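Local atomic coordinates of putative adhesin (Bacteroides fragilis NCTC 9343, PDB entry 3PET), a protein that is of unconfirmed function but, as a putative lipoprotein with an adhesin head-like right-handed beta-helix, probably takes part in cell adhesion. Residues Gly48-Val60 with Ser68-Met81. Residues are numbered along the deposited sequence; the frame is centred on the assembly and turned at random.
Sequences GPDNIVALIQVAV and SIDKSKKVRNFKKM
Met81, modelled as selenomethionine, lays its folded side chain against the short helix 50-53 and the residues flanking it. Bends at chi2 and chi3 (-57° and -62°) curl the chain, bringing SE to 3.5 Å from CG2 of Ile52 and 3.9 Å from CA of Gly48, while CE meets CD1 of Ile56 end to end in a tight contact of 3.5 Å. CD of Pro49 and CG2 of Val53 border the same selenium. Ile52 works in two directions: its CG2, anti to the backbone N, touches Met81 and, obliquely, the Phe78 ring, whereas its CD1 lies 3.7 Å from CG1 of Val75, the two side chains crossing at a slant. That CG1 also sits over the centre of one Phe78 face, and the other Val75 methyl, CG2, meets CD1 of Leu55 tip to tip. Polar bonds lie at the other end. Gln57 N donates to Ser68 O (2.7 Å) and Ser68 N returns a bond to Gln57 O (2.9 Å). Beyond this pair a water links the chains, donating to Leu55 O and accepting from Asp70 N. Asx turns at Asp70 and Asn77 shape the returning loop, whose Lys73 and Val75 carbonyls bond Lys212 and Thr217 of the second subunit. The loop that leaves the antiparallel hairpin 56-61/64-69 folds back over the short helix preceding it, near the N-terminal end of a right-handed beta-helix.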
loop_
_atom_site.group_PDB
_atom_site.type_symbol
_atom_site.label_atom_id
_atom_site.label_comp_id
_atom_site.label_asym_id
_atom_site.label_seq_id
_atom_site.Cartn_x
_atom_site.Cartn_y
_atom_site.Cartn_z
ATOM N N GLY A 48 25.472 -11.318 7.033
ATOM C CA GLY A 48 24.438 -11.923 7.857
ATOM C C GLY A 48 24.862 -13.287 8.320
ATOM O O GLY A 48 26.009 -13.687 8.074
ATOM N N PRO A 49 23.945 -14.036 8.976
ATOM C CA PRO A 49 24.276 -15.413 9.388
ATOM C C PRO A 49 24.615 -16.230 8.142
ATOM O O PRO A 49 23.932 -16.078 7.125
ATOM C CB PRO A 49 22.988 -15.899 10.073
ATOM C CG PRO A 49 22.220 -14.675 10.378
ATOM C CD PRO A 49 22.550 -13.689 9.319
ATOM N N ASP A 50 25.676 -17.053 8.194
ATOM C CA ASP A 50 26.160 -17.771 7.008
ATOM C C ASP A 50 25.119 -18.668 6.336
ATOM O O ASP A 50 25.128 -18.732 5.113
ATOM C CB ASP A 50 27.457 -18.572 7.279
ATOM C CG ASP A 50 27.428 -19.597 8.397
ATOM O OD1 ASP A 50 26.377 -19.731 9.054
ATOM O OD2 ASP A 50 28.470 -20.261 8.620
ATOM N N ASN A 51 24.219 -19.317 7.094
ATOM C CA ASN A 51 23.210 -20.204 6.496
ATOM C C ASN A 51 22.024 -19.416 5.887
ATOM O O ASN A 51 21.223 -19.990 5.139
ATOM C CB ASN A 51 22.710 -21.237 7.526
ATOM C CG ASN A 51 22.083 -20.644 8.761
ATOM O OD1 ASN A 51 22.281 -19.467 9.100
ATOM N ND2 ASN A 51 21.333 -21.463 9.478
ATOM N N ILE A 52 21.914 -18.113 6.211
ATOM C CA ILE A 52 20.867 -17.246 5.660
ATOM C C ILE A 52 21.437 -16.575 4.391
ATOM O O ILE A 52 20.767 -16.536 3.357
ATOM C CB ILE A 52 20.332 -16.238 6.713
ATOM C CG1 ILE A 52 19.918 -16.936 8.050
ATOM C CG2 ILE A 52 19.218 -15.362 6.146
ATOM C CD1 ILE A 52 18.927 -18.161 7.953
ATOM N N VAL A 53 22.713 -16.147 4.455
ATOM C CA VAL A 53 23.431 -15.567 3.304
ATOM C C VAL A 53 23.429 -16.585 2.155
ATOM O O VAL A 53 23.205 -16.210 1.002
ATOM C CB VAL A 53 24.874 -15.147 3.704
ATOM C CG1 VAL A 53 25.728 -14.811 2.479
ATOM C CG2 VAL A 53 24.851 -13.972 4.684
ATOM N N ALA A 54 23.617 -17.877 2.495
ATOM C CA ALA A 54 23.669 -18.993 1.548
ATOM C C ALA A 54 22.360 -19.171 0.767
ATOM O O ALA A 54 22.390 -19.792 -0.294
ATOM C CB ALA A 54 24.024 -20.289 2.276
ATOM N N LEU A 55 21.227 -18.608 1.261
ATOM C CA LEU A 55 19.916 -18.717 0.602
ATOM C C LEU A 55 19.761 -17.742 -0.587
ATOM O O LEU A 55 18.812 -17.864 -1.354
ATOM C CB LEU A 55 18.771 -18.465 1.598
ATOM C CG LEU A 55 18.653 -19.393 2.815
ATOM C CD1 LEU A 55 17.488 -18.974 3.668
ATOM C CD2 LEU A 55 18.478 -20.860 2.409
ATOM N N ILE A 56 20.670 -16.786 -0.733
ATOM C CA ILE A 56 20.558 -15.784 -1.797
ATOM C C ILE A 56 21.270 -16.240 -3.073
ATOM O O ILE A 56 22.466 -16.524 -3.060
ATOM C CB ILE A 56 21.055 -14.395 -1.322
ATOM C CG1 ILE A 56 20.235 -13.935 -0.056
ATOM C CG2 ILE A 56 20.968 -13.357 -2.501
ATOM C CD1 ILE A 56 20.639 -12.646 0.561
ATOM N N GLN A 57 20.534 -16.290 -4.178
ATOM C CA GLN A 57 21.145 -16.648 -5.462
ATOM C C GLN A 57 21.482 -15.340 -6.175
ATOM O O GLN A 57 20.703 -14.380 -6.154
ATOM C CB GLN A 57 20.219 -17.546 -6.305
ATOM C CG GLN A 57 19.874 -18.880 -5.643
ATOM C CD GLN A 57 18.527 -18.840 -4.956
ATOM O OE1 GLN A 57 17.577 -18.201 -5.430
ATOM N NE2 GLN A 57 18.431 -19.498 -3.819
ATOM N N VAL A 58 22.658 -15.310 -6.773
ATOM C CA VAL A 58 23.220 -14.112 -7.392
ATOM C C VAL A 58 23.574 -14.384 -8.851
ATOM O O VAL A 58 24.189 -15.396 -9.135
ATOM C CB VAL A 58 24.486 -13.702 -6.573
ATOM C CG1 VAL A 58 25.269 -12.569 -7.261
ATOM C CG2 VAL A 58 24.119 -13.314 -5.131
ATOM N N ALA A 59 23.240 -13.461 -9.761
ATOM C CA ALA A 59 23.598 -13.570 -11.184
ATOM C C ALA A 59 23.561 -12.225 -11.852
ATOM O O ALA A 59 22.704 -11.404 -11.544
ATOM C CB ALA A 59 22.640 -14.519 -11.921
ATOM N N VAL A 60 24.473 -12.004 -12.794
ATOM C CA VAL A 60 24.446 -10.807 -13.631
ATOM C C VAL A 60 24.092 -11.297 -15.032
ATOM O O VAL A 60 24.746 -12.183 -15.574
ATOM C CB VAL A 60 25.732 -9.926 -13.598
ATOM C CG1 VAL A 60 25.636 -8.791 -14.624
ATOM C CG2 VAL A 60 25.968 -9.360 -12.195
ATOM N N SER A 68 17.980 -13.310 -5.900
ATOM C CA SER A 68 16.770 -14.083 -5.662
ATOM C C SER A 68 16.951 -15.039 -4.498
ATOM O O SER A 68 18.054 -15.174 -3.967
ATOM C CB SER A 68 16.383 -14.850 -6.919
ATOM O OG SER A 68 17.442 -15.703 -7.308
ATOM N N ILE A 69 15.843 -15.678 -4.072
ATOM C CA ILE A 69 15.821 -16.654 -2.977
ATOM C C ILE A 69 14.949 -17.827 -3.367
ATOM O O ILE A 69 14.118 -17.714 -4.274
ATOM C CB ILE A 69 15.344 -16.032 -1.615
ATOM C CG1 ILE A 69 13.888 -15.516 -1.687
ATOM C CG2 ILE A 69 16.295 -14.932 -1.132
ATOM C CD1 ILE A 69 13.167 -15.449 -0.364
ATOM N N ASP A 70 15.124 -18.955 -2.656
ATOM C CA ASP A 70 14.242 -20.101 -2.754
ATOM C C ASP A 70 13.038 -19.690 -1.890
ATOM O O ASP A 70 13.128 -19.663 -0.656
ATOM C CB ASP A 70 14.930 -21.413 -2.281
ATOM C CG ASP A 70 14.006 -22.633 -2.269
ATOM O OD1 ASP A 70 12.796 -22.474 -2.546
ATOM O OD2 ASP A 70 14.500 -23.746 -2.021
ATOM N N LYS A 71 11.950 -19.316 -2.539
ATOM C CA LYS A 71 10.757 -18.798 -1.836
ATOM C C LYS A 71 10.051 -19.872 -0.963
ATOM O O LYS A 71 9.253 -19.521 -0.095
ATOM C CB LYS A 71 9.776 -18.195 -2.843
ATOM C CG LYS A 71 10.380 -16.976 -3.566
ATOM C CD LYS A 71 9.424 -16.527 -4.662
ATOM C CE LYS A 71 10.033 -15.467 -5.541
ATOM N NZ LYS A 71 9.245 -15.283 -6.787
ATOM N N SER A 72 10.339 -21.169 -1.211
ATOM C CA SER A 72 9.765 -22.299 -0.477
ATOM C C SER A 72 10.528 -22.523 0.837
ATOM O O SER A 72 10.105 -23.349 1.651
ATOM C CB SER A 72 9.829 -23.569 -1.334
ATOM O OG SER A 72 9.012 -23.512 -2.497
ATOM N N LYS A 73 11.650 -21.800 1.063
ATOM C CA LYS A 73 12.450 -22.037 2.274
ATOM C C LYS A 73 11.965 -21.241 3.484
ATOM O O LYS A 73 11.936 -20.011 3.460
ATOM C CB LYS A 73 13.952 -21.795 2.048
ATOM C CG LYS A 73 14.647 -22.938 1.300
ATOM C CD LYS A 73 15.094 -24.080 2.201
ATOM C CE LYS A 73 15.131 -25.392 1.460
ATOM N NZ LYS A 73 13.855 -26.142 1.606
ATOM N N LYS A 74 11.587 -21.969 4.552
ATOM C CA LYS A 74 11.136 -21.325 5.782
ATOM C C LYS A 74 12.349 -20.939 6.606
ATOM O O LYS A 74 13.276 -21.730 6.777
ATOM C CB LYS A 74 10.175 -22.201 6.600
ATOM C CG LYS A 74 8.772 -22.346 6.020
ATOM C CD LYS A 74 7.987 -23.354 6.832
ATOM C CE LYS A 74 6.941 -24.079 6.028
ATOM N NZ LYS A 74 6.201 -25.060 6.867
ATOM N N VAL A 75 12.349 -19.705 7.080
ATOM C CA VAL A 75 13.415 -19.136 7.909
ATOM C C VAL A 75 12.759 -18.590 9.181
ATOM O O VAL A 75 11.762 -17.865 9.086
ATOM C CB VAL A 75 14.216 -18.048 7.136
ATOM C CG1 VAL A 75 15.275 -17.419 8.013
ATOM C CG2 VAL A 75 14.850 -18.618 5.881
ATOM N N ARG A 76 13.297 -18.959 10.362
ATOM C CA ARG A 76 12.791 -18.491 11.656
ATOM C C ARG A 76 12.806 -16.921 11.696
ATOM O O ARG A 76 11.764 -16.325 11.975
ATOM C CB ARG A 76 13.580 -19.130 12.806
ATOM N N ASN A 77 13.908 -16.272 11.221
ATOM C CA ASN A 77 14.018 -14.801 11.103
ATOM C C ASN A 77 15.164 -14.386 10.150
ATOM O O ASN A 77 16.137 -15.131 10.015
ATOM C CB ASN A 77 14.223 -14.135 12.476
ATOM C CG ASN A 77 15.591 -14.387 13.071
ATOM O OD1 ASN A 77 16.599 -13.814 12.639
ATOM N ND2 ASN A 77 15.661 -15.273 14.055
ATOM N N PHE A 78 15.088 -13.163 9.575
ATOM C CA PHE A 78 16.096 -12.623 8.659
ATOM C C PHE A 78 16.844 -11.432 9.282
ATOM O O PHE A 78 17.235 -10.490 8.571
ATOM C CB PHE A 78 15.448 -12.206 7.324
ATOM C CG PHE A 78 14.826 -13.317 6.507
ATOM C CD1 PHE A 78 15.573 -14.012 5.567
ATOM C CD2 PHE A 78 13.479 -13.630 6.642
ATOM C CE1 PHE A 78 14.984 -15.020 4.785
ATOM C CE2 PHE A 78 12.890 -14.629 5.855
ATOM C CZ PHE A 78 13.643 -15.309 4.925
ATOM N N LYS A 79 17.053 -11.482 10.612
ATOM C CA LYS A 79 17.761 -10.431 11.363
ATOM C C LYS A 79 19.258 -10.390 11.011
ATOM O O LYS A 79 19.895 -11.450 10.909
ATOM C CB LYS A 79 17.605 -10.635 12.887
ATOM C CG LYS A 79 16.208 -10.324 13.412
ATOM C CD LYS A 79 16.191 -10.094 14.921
ATOM C CE LYS A 79 15.682 -11.293 15.688
ATOM N NZ LYS A 79 16.762 -12.275 15.951
ATOM N N LYS A 80 19.814 -9.163 10.869
ATOM C CA LYS A 80 21.237 -8.869 10.588
ATOM C C LYS A 80 21.581 -8.869 9.085
ATOM O O LYS A 80 22.687 -8.438 8.743
ATOM C CB LYS A 80 22.206 -9.807 11.354
ATOM C CG LYS A 80 22.197 -9.578 12.870
ATOM C CD LYS A 80 22.736 -10.778 13.634
ATOM C CE LYS A 80 22.500 -10.683 15.127
ATOM N NZ LYS A 80 23.465 -9.771 15.804
HETATM N N MSE A 81 20.635 -9.280 8.193
HETATM C CA MSE A 81 20.864 -9.334 6.733
HETATM C C MSE A 81 21.124 -7.937 6.144
HETATM O O MSE A 81 20.284 -7.046 6.291
HETATM C CB MSE A 81 19.677 -9.990 6.002
HETATM C CG MSE A 81 19.553 -11.490 6.259
HETATM SE SE MSE A 81 21.169 -12.520 5.783
HETATM C CE MSE A 81 21.208 -12.143 3.936
HETATM O O HOH W 1 17.028 -19.614 -0.849
HETATM O O HOH W 2 19.534 -14.555 -9.020
#